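Local coordinates for autoinducer 2-binding protein LsrB (Clostridium saccharobutylicum DSM 13864, PDB 6DSP), which binds the quorum-sensing signal autoinducer-2, here held as its cyclic tetrahydroxytetrahydrofuran form, as a receptor of the bacterial solute-binding protein 2 family, at residues S38-F52 against C273-Y285. Residues are numbered along the deposited sequence; the frame is centred on the assembly and turned at random.
Sequences SANKGAQKYSEQWGF and CGIQGAMGCYMAY
G42 and A43 press against G274 and A278 so closely that two helices of one lobe of a periplasmic binding protein fold nearly touch backbone to backbone, a worked example of how small residues set helix spacing. The axes of 38-50 and 273-285 approach to 6.6 Å and cross at -55°. G42 CA lies 3.6 Å from G274 O in a CA-H...O contact, and neither G42 nor G277 carries a side chain where the helices meet. One turn on, the methyl of A278 is a knob in the hole formed by G42, A43, Y46 and W50.

Beyond this narrow crossing the helices splay, and aromatic rings bridge the gap. F52 can be followed outward. Its CB meets the CD1-CE1 side of Y285; CG lies 3.5 Å from Y285 CD1; CD1 is over the centre of the Y285 ring, 3.4 Å from its CG, which CE1 also meets; CD2 and CE2 lie near Y285 CB, which sits over the F52 ring, 3.7 Å from its centroid, in a CH-pi contact; and CZ, at the tip, reaches Y285 CB and C281 O. The chi1 of F52, 66°, with CG between the backbone N and carbonyl carbon, swings the ring into this offset stack, its plane only 9° from that of Y285. S47 CB backs the other face near the rim. W50 is met differently: Y282 points an edge at it, CD1 3.6 Å from W50 CD2, in a T-shaped pair, while A278 O lies at the ring edge, near its plane, 3.3 Å from W50 CZ3. The indole NE1 is hydrogen-bonded to P302 O.

The two helices belong to the lobe whose mixed sheet includes strand 23-27, against which F52 and C281 pack. Cohesion between them rests on van der Waals, CA-H...O and ring contacts, which depend on close shape matching rather than on paired charges.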
ATOM      1  N   SER A  38      -7.632  -3.138  -9.205  1.00 14.09           N
ATOM      2  CA  SER A  38      -6.628  -3.016 -10.259  1.00 14.39           C
ATOM      3  C   SER A  38      -5.506  -4.030 -10.083  1.00 14.04           C
ATOM      4  O   SER A  38      -4.998  -4.591 -11.072  1.00 14.59           O
ATOM      5  CB  SER A  38      -6.101  -1.591 -10.295  1.00 16.04           C
ATOM      6  OG  SER A  38      -7.046  -0.738 -10.926  1.00 18.14           O
ATOM      7  N   ALA A  39      -5.138  -4.325  -8.829  1.00 13.94           N
ATOM      8  CA  ALA A  39      -4.101  -5.323  -8.625  1.00 13.98           C
ATOM      9  C   ALA A  39      -4.582  -6.683  -9.110  1.00 13.50           C
ATOM     10  O   ALA A  39      -3.827  -7.444  -9.732  1.00 14.34           O
ATOM     11  CB  ALA A  39      -3.718  -5.377  -7.151  1.00 13.71           C
ATOM     12  N   ASN A  40      -5.848  -7.015  -8.830  1.00 13.40           N
ATOM     13  CA  ASN A  40      -6.358  -8.297  -9.304  1.00 13.52           C
ATOM     14  C   ASN A  40      -6.480  -8.314 -10.820  1.00 14.48           C
ATOM     15  O   ASN A  40      -6.268  -9.354 -11.445  1.00 15.03           O
ATOM     16  CB  ASN A  40      -7.699  -8.604  -8.654  1.00 14.15           C
ATOM     17  CG  ASN A  40      -8.246  -9.944  -9.103  1.00 14.69           C
ATOM     18  OD1 ASN A  40      -7.564 -10.982  -8.999  1.00 14.83           O
ATOM     19  ND2 ASN A  40      -9.452  -9.921  -9.656  1.00 14.55           N
ATOM     20  N   LYS A  41      -6.847  -7.190 -11.440  1.00 14.93           N
ATOM     21  CA  LYS A  41      -6.898  -7.203 -12.902  1.00 16.46           C
ATOM     22  C   LYS A  41      -5.541  -7.603 -13.476  1.00 16.33           C
ATOM     23  O   LYS A  41      -5.451  -8.402 -14.425  1.00 16.82           O
ATOM     24  CB  LYS A  41      -7.395  -5.858 -13.433  1.00 18.99           C
ATOM     25  CG  LYS A  41      -8.867  -5.657 -13.166  1.00 23.93           C
ATOM     26  CD  LYS A  41      -9.315  -4.246 -13.586  1.00 29.24           C
ATOM     27  CE  LYS A  41     -10.774  -3.997 -13.218  1.00 33.59           C
ATOM     28  NZ  LYS A  41     -11.108  -2.554 -13.413  1.00 36.29           N
ATOM     29  N   GLY A  42      -4.467  -7.118 -12.864  1.00 16.21           N
ATOM     30  CA  GLY A  42      -3.136  -7.516 -13.300  1.00 16.07           C
ATOM     31  C   GLY A  42      -2.830  -8.968 -12.999  1.00 15.84           C
ATOM     32  O   GLY A  42      -2.327  -9.704 -13.867  1.00 16.53           O
ATOM     33  N   ALA A  43      -3.173  -9.425 -11.794  1.00 15.26           N
ATOM     34  CA  ALA A  43      -2.922 -10.825 -11.474  1.00 15.97           C
ATOM     35  C   ALA A  43      -3.672 -11.750 -12.421  1.00 16.45           C
ATOM     36  O   ALA A  43      -3.135 -12.783 -12.837  1.00 17.10           O
ATOM     37  CB  ALA A  43      -3.313 -11.099 -10.025  1.00 16.35           C
ATOM     38  N   GLN A  44      -4.906 -11.394 -12.782  1.00 16.51           N
ATOM     39  CA  GLN A  44      -5.662 -12.239 -13.702  1.00 16.48           C
ATOM     40  C   GLN A  44      -5.021 -12.249 -15.086  1.00 18.02           C
ATOM     41  O   GLN A  44      -4.875 -13.311 -15.707  1.00 19.04           O
ATOM     42  CB  GLN A  44      -7.119 -11.772 -13.799  1.00 16.45           C
ATOM     43  CG  GLN A  44      -7.924 -11.892 -12.527  1.00 16.16           C
ATOM     44  CD  GLN A  44      -7.911 -13.307 -11.950  1.00 16.39           C
ATOM     45  OE1 GLN A  44      -8.031 -14.297 -12.693  1.00 17.41           O
ATOM     46  NE2 GLN A  44      -7.829 -13.413 -10.639  1.00 16.82           N
ATOM     47  N   LYS A  45      -4.659 -11.064 -15.609  1.00 18.48           N
ATOM     48  CA  LYS A  45      -4.077 -10.990 -16.943  1.00 20.91           C
ATOM     49  C   LYS A  45      -2.800 -11.818 -17.041  1.00 20.40           C
ATOM     50  O   LYS A  45      -2.626 -12.609 -17.979  1.00 21.38           O
ATOM     51  CB  LYS A  45      -3.813  -9.537 -17.311  1.00 24.35           C
ATOM     52  CG  LYS A  45      -3.152  -9.390 -18.675  1.00 29.09           C
ATOM     53  CD  LYS A  45      -2.789  -7.936 -18.945  1.00 33.53           C
ATOM     54  CE  LYS A  45      -1.297  -7.702 -18.752  1.00 36.88           C
ATOM     55  NZ  LYS A  45      -0.493  -8.572 -19.666  1.00 38.83           N
ATOM     56  N   TYR A  46      -1.895 -11.660 -16.082  1.00 19.66           N
ATOM     57  CA  TYR A  46      -0.620 -12.357 -16.181  1.00 19.46           C
ATOM     58  C   TYR A  46      -0.770 -13.846 -15.905  1.00 20.04           C
ATOM     59  O   TYR A  46      -0.144 -14.671 -16.582  1.00 20.22           O
ATOM     60  CB  TYR A  46       0.410 -11.724 -15.239  1.00 19.27           C
ATOM     61  CG  TYR A  46       1.025 -10.449 -15.745  1.00 20.78           C
ATOM     62  CD1 TYR A  46       2.179 -10.483 -16.519  1.00 22.00           C
ATOM     63  CD2 TYR A  46       0.455  -9.216 -15.463  1.00 21.96           C
ATOM     64  CE1 TYR A  46       2.756  -9.304 -17.002  1.00 23.87           C
ATOM     65  CE2 TYR A  46       1.010  -8.048 -15.934  1.00 23.94           C
ATOM     66  CZ  TYR A  46       2.167  -8.087 -16.696  1.00 25.22           C
ATOM     67  OH  TYR A  46       2.704  -6.902 -17.147  1.00 28.09           O
ATOM     68  N   SER A  47      -1.580 -14.228 -14.919  1.00 20.15           N
ATOM     69  CA  SER A  47      -1.702 -15.655 -14.634  1.00 20.85           C
ATOM     70  C   SER A  47      -2.319 -16.402 -15.802  1.00 22.31           C
ATOM     71  O   SER A  47      -1.996 -17.569 -16.018  1.00 21.90           O
ATOM     72  CB  SER A  47      -2.504 -15.894 -13.353  1.00 20.43           C
ATOM     73  OG  SER A  47      -3.826 -15.394 -13.458  1.00 20.42           O
ATOM     74  N   GLU A  48      -3.196 -15.756 -16.578  1.00 25.07           N
ATOM     75  CA  GLU A  48      -3.718 -16.413 -17.771  1.00 28.72           C
ATOM     76  C   GLU A  48      -2.592 -16.756 -18.736  1.00 28.96           C
ATOM     77  O   GLU A  48      -2.596 -17.828 -19.359  1.00 29.71           O
ATOM     78  CB  GLU A  48      -4.716 -15.484 -18.457  1.00 33.28           C
ATOM     79  CG  GLU A  48      -6.016 -15.284 -17.710  1.00 38.73           C
ATOM     80  CD  GLU A  48      -7.028 -16.361 -18.023  1.00 43.38           C
ATOM     81  OE1 GLU A  48      -7.991 -16.520 -17.236  1.00 45.01           O
ATOM     82  OE2 GLU A  48      -6.852 -17.056 -19.050  1.00 44.97           O
ATOM     83  N   GLN A  49      -1.628 -15.846 -18.889  1.00 29.11           N
ATOM     84  CA  GLN A  49      -0.481 -16.111 -19.746  1.00 30.93           C
ATOM     85  C   GLN A  49       0.455 -17.147 -19.143  1.00 29.15           C
ATOM     86  O   GLN A  49       1.047 -17.940 -19.880  1.00 29.99           O
ATOM     87  CB  GLN A  49       0.278 -14.815 -20.018  1.00 35.55           C
ATOM     88  CG  GLN A  49      -0.505 -13.844 -20.870  1.00 40.25           C
ATOM     89  CD  GLN A  49      -1.015 -14.487 -22.153  1.00 44.65           C
ATOM     90  OE1 GLN A  49      -0.233 -15.006 -22.958  1.00 46.61           O
ATOM     91  NE2 GLN A  49      -2.333 -14.475 -22.340  1.00 45.70           N
ATOM     92  N   TRP A  50       0.604 -17.158 -17.823  1.00 26.94           N
ATOM     93  CA  TRP A  50       1.522 -18.077 -17.169  1.00 25.89           C
ATOM     94  C   TRP A  50       0.952 -19.478 -17.019  1.00 27.50           C
ATOM     95  O   TRP A  50       1.720 -20.412 -16.786  1.00 29.27           O
ATOM     96  CB  TRP A  50       1.884 -17.542 -15.791  1.00 24.40           C
ATOM     97  CG  TRP A  50       2.747 -16.304 -15.815  1.00 23.14           C
ATOM     98  CD1 TRP A  50       3.731 -16.002 -16.710  1.00 23.59           C
ATOM     99  CD2 TRP A  50       2.714 -15.219 -14.865  1.00 21.49           C
ATOM    100  NE1 TRP A  50       4.301 -14.782 -16.381  1.00 23.08           N
ATOM    101  CE2 TRP A  50       3.705 -14.295 -15.247  1.00 22.02           C
ATOM    102  CE3 TRP A  50       1.940 -14.947 -13.733  1.00 20.30           C
ATOM    103  CZ2 TRP A  50       3.938 -13.101 -14.542  1.00 21.45           C
ATOM    104  CZ3 TRP A  50       2.186 -13.772 -13.011  1.00 20.59           C
ATOM    105  CH2 TRP A  50       3.178 -12.862 -13.426  1.00 20.70           C
ATOM    106  N   GLY A  51      -0.362 -19.647 -17.137  1.00 26.89           N
ATOM    107  CA  GLY A  51      -0.952 -20.970 -17.072  1.00 26.61           C
ATOM    108  C   GLY A  51      -1.325 -21.480 -15.699  1.00 25.93           C
ATOM    109  O   GLY A  51      -1.284 -22.695 -15.471  1.00 27.91           O
ATOM    110  N   PHE A  52      -1.699 -20.603 -14.769  1.00 22.75           N
ATOM    111  CA  PHE A  52      -2.227 -21.054 -13.491  1.00 20.39           C
ATOM    112  C   PHE A  52      -3.392 -20.154 -13.111  1.00 19.23           C
ATOM    113  O   PHE A  52      -3.603 -19.100 -13.705  1.00 19.50           O
ATOM    114  CB  PHE A  52      -1.137 -21.111 -12.405  1.00 20.21           C
ATOM    115  CG  PHE A  52      -0.571 -19.773 -12.017  1.00 19.75           C
ATOM    116  CD1 PHE A  52       0.565 -19.267 -12.644  1.00 20.39           C
ATOM    117  CD2 PHE A  52      -1.157 -19.025 -10.994  1.00 19.80           C
ATOM    118  CE1 PHE A  52       1.102 -18.026 -12.274  1.00 20.39           C
ATOM    119  CE2 PHE A  52      -0.622 -17.793 -10.597  1.00 20.08           C
ATOM    120  CZ  PHE A  52       0.518 -17.285 -11.239  1.00 20.36           C
ATOM    121  N   CYS A 273       0.502  -1.461  -9.419  1.00 14.86           N
ATOM    122  CA  CYS A 273      -0.064  -2.468  -8.529  1.00 14.49           C
ATOM    123  C   CYS A 273      -0.561  -3.700  -9.279  1.00 14.87           C
ATOM    124  O   CYS A 273      -0.635  -4.773  -8.675  1.00 14.73           O
ATOM    125  CB  CYS A 273      -1.156  -1.881  -7.631  1.00 14.93           C
ATOM    126  SG  CYS A 273      -2.628  -1.363  -8.525  1.00 16.34           S
ATOM    127  N   GLY A 274      -0.896  -3.579 -10.570  1.00 15.33           N
ATOM    128  CA  GLY A 274      -1.237  -4.752 -11.357  1.00 15.53           C
ATOM    129  C   GLY A 274      -0.070  -5.699 -11.514  1.00 15.73           C
ATOM    130  O   GLY A 274      -0.213  -6.906 -11.309  1.00 15.75           O
ATOM    131  N   ILE A 275       1.102  -5.172 -11.875  1.00 16.59           N
ATOM    132  CA  ILE A 275       2.280  -6.027 -11.967  1.00 18.17           C
ATOM    133  C   ILE A 275       2.676  -6.522 -10.587  1.00 16.06           C
ATOM    134  O   ILE A 275       3.129  -7.658 -10.437  1.00 16.11           O
ATOM    135  CB  ILE A 275       3.429  -5.339 -12.730  1.00 22.33           C
ATOM    136  CG1 ILE A 275       4.275  -6.392 -13.468  1.00 25.04           C
ATOM    137  CG2 ILE A 275       4.338  -4.578 -11.815  1.00 24.32           C
ATOM    138  CD1 ILE A 275       5.195  -5.809 -14.488  1.00 27.05           C
ATOM    139  N   GLN A 276       2.457  -5.713  -9.553  1.00 14.74           N
ATOM    140  CA  GLN A 276       2.775  -6.151  -8.197  1.00 14.10           C
ATOM    141  C   GLN A 276       1.929  -7.355  -7.792  1.00 14.12           C
ATOM    142  O   GLN A 276       2.452  -8.337  -7.259  1.00 14.58           O
ATOM    143  CB  GLN A 276       2.562  -5.002  -7.214  1.00 13.76           C
ATOM    144  CG  GLN A 276       2.990  -5.393  -5.797  1.00 13.24           C
ATOM    145  CD  GLN A 276       2.637  -4.344  -4.761  1.00 13.01           C
ATOM    146  OE1 GLN A 276       1.906  -3.401  -5.047  1.00 13.74           O
ATOM    147  NE2 GLN A 276       3.201  -4.483  -3.570  1.00 13.13           N
ATOM    148  N   GLY A 277       0.608  -7.277  -8.010  1.00 14.10           N
ATOM    149  CA  GLY A 277      -0.239  -8.421  -7.678  1.00 14.63           C
ATOM    150  C   GLY A 277       0.153  -9.643  -8.484  1.00 14.89           C
ATOM    151  O   GLY A 277       0.217 -10.755  -7.959  1.00 14.64           O
ATOM    152  N   ALA A 278       0.444  -9.446  -9.769  1.00 15.01           N
ATOM    153  CA  ALA A 278       0.883 -10.559 -10.605  1.00 15.29           C
ATOM    154  C   ALA A 278       2.172 -11.162 -10.072  1.00 14.98           C
ATOM    155  O   ALA A 278       2.305 -12.389 -10.012  1.00 15.31           O
ATOM    156  CB  ALA A 278       1.069 -10.094 -12.043  1.00 15.88           C
ATOM    157  N   MET A 279       3.131 -10.324  -9.685  1.00 14.83           N
ATOM    158  CA  MET A 279       4.390 -10.837  -9.170  1.00 15.16           C
ATOM    159  C   MET A 279       4.197 -11.627  -7.881  1.00 14.65           C
ATOM    160  O   MET A 279       4.833 -12.671  -7.685  1.00 14.91           O
ATOM    161  CB  MET A 279       5.362  -9.678  -8.951  1.00 16.16           C
ATOM    162  CG  MET A 279       5.888  -9.067 -10.254  1.00 17.78           C
ATOM    163  SD  MET A 279       6.695  -7.478  -9.971  1.00 19.84           S
ATOM    164  CE  MET A 279       8.101  -8.023  -9.035  1.00 20.49           C
ATOM    165  N   GLY A 280       3.362 -11.115  -6.963  1.00 14.10           N
ATOM    166  CA  GLY A 280       3.095 -11.849  -5.739  1.00 13.91           C
ATOM    167  C   GLY A 280       2.509 -13.215  -6.024  1.00 13.47           C
ATOM    168  O   GLY A 280       2.927 -14.222  -5.450  1.00 14.28           O
ATOM    169  N   CYS A 281       1.552 -13.261  -6.942  1.00 13.71           N
ATOM    170  CA  CYS A 281       0.955 -14.543  -7.303  1.00 13.80           C
ATOM    171  C   CYS A 281       1.947 -15.438  -8.022  1.00 13.66           C
ATOM    172  O   CYS A 281       1.950 -16.657  -7.808  1.00 14.80           O
ATOM    173  CB  CYS A 281      -0.280 -14.320  -8.170  1.00 14.25           C
ATOM    174  SG  CYS A 281      -1.653 -13.588  -7.251  1.00 14.66           S
ATOM    175  N   TYR A 282       2.821 -14.864  -8.855  1.00 14.42           N
ATOM    176  CA  TYR A 282       3.846 -15.673  -9.511  1.00 15.28           C
ATOM    177  C   TYR A 282       4.793 -16.313  -8.490  1.00 15.08           C
ATOM    178  O   TYR A 282       5.141 -17.503  -8.606  1.00 15.57           O
ATOM    179  CB  TYR A 282       4.669 -14.854 -10.517  1.00 16.66           C
ATOM    180  CG  TYR A 282       5.578 -15.772 -11.295  1.00 18.14           C
ATOM    181  CD1 TYR A 282       5.128 -16.409 -12.443  1.00 19.19           C
ATOM    182  CD2 TYR A 282       6.867 -16.066 -10.841  1.00 18.66           C
ATOM    183  CE1 TYR A 282       5.937 -17.298 -13.142  1.00 20.47           C
ATOM    184  CE2 TYR A 282       7.693 -16.964 -11.544  1.00 20.56           C
ATOM    185  CZ  TYR A 282       7.213 -17.572 -12.696  1.00 21.40           C
ATOM    186  OH  TYR A 282       7.988 -18.454 -13.432  1.00 23.27           O
ATOM    187  N   MET A 283       5.246 -15.538  -7.494  1.00 15.19           N
ATOM    188  CA  MET A 283       6.146 -16.108  -6.489  1.00 15.19           C
ATOM    189  C   MET A 283       5.471 -17.249  -5.747  1.00 14.68           C
ATOM    190  O   MET A 283       6.101 -18.278  -5.476  1.00 15.01           O
ATOM    191  CB  MET A 283       6.615 -15.023  -5.521  1.00 15.79           C
ATOM    192  CG  MET A 283       7.497 -13.939  -6.200  1.00 17.31           C
ATOM    193  SD  MET A 283       8.934 -14.598  -7.132  1.00 19.74           S
ATOM    194  CE  MET A 283       9.810 -15.436  -5.799  1.00 21.43           C
ATOM    195  N   ALA A 284       4.195 -17.068  -5.374  1.00 14.15           N
ATOM    196  CA  ALA A 284       3.455 -18.149  -4.719  1.00 14.34           C
ATOM    197  C   ALA A 284       3.370 -19.394  -5.608  1.00 14.95           C
ATOM    198  O   ALA A 284       3.614 -20.505  -5.146  1.00 15.35           O
ATOM    199  CB  ALA A 284       2.075 -17.653  -4.354  1.00 14.79           C
ATOM    200  N   TYR A 285       3.049 -19.209  -6.890  1.00 15.20           N
ATOM    201  CA  TYR A 285       2.956 -20.313  -7.843  1.00 15.89           C
ATOM    202  C   TYR A 285       4.305 -20.986  -8.031  1.00 16.55           C
ATOM    203  O   TYR A 285       4.400 -22.216  -8.082  1.00 17.20           O
ATOM    204  CB  TYR A 285       2.452 -19.762  -9.172  1.00 17.83           C
ATOM    205  CG  TYR A 285       2.802 -20.589 -10.376  1.00 20.09           C
ATOM    206  CD1 TYR A 285       2.060 -21.717 -10.707  1.00 21.13           C
ATOM    207  CD2 TYR A 285       3.836 -20.209 -11.218  1.00 21.57           C
ATOM    208  CE1 TYR A 285       2.373 -22.485 -11.833  1.00 22.88           C
ATOM    209  CE2 TYR A 285       4.157 -20.960 -12.351  1.00 22.99           C
ATOM    210  CZ  TYR A 285       3.421 -22.095 -12.643  1.00 23.73           C
ATOM    211  OH  TYR A 285       3.743 -22.827 -13.765  1.00 26.38           O
TER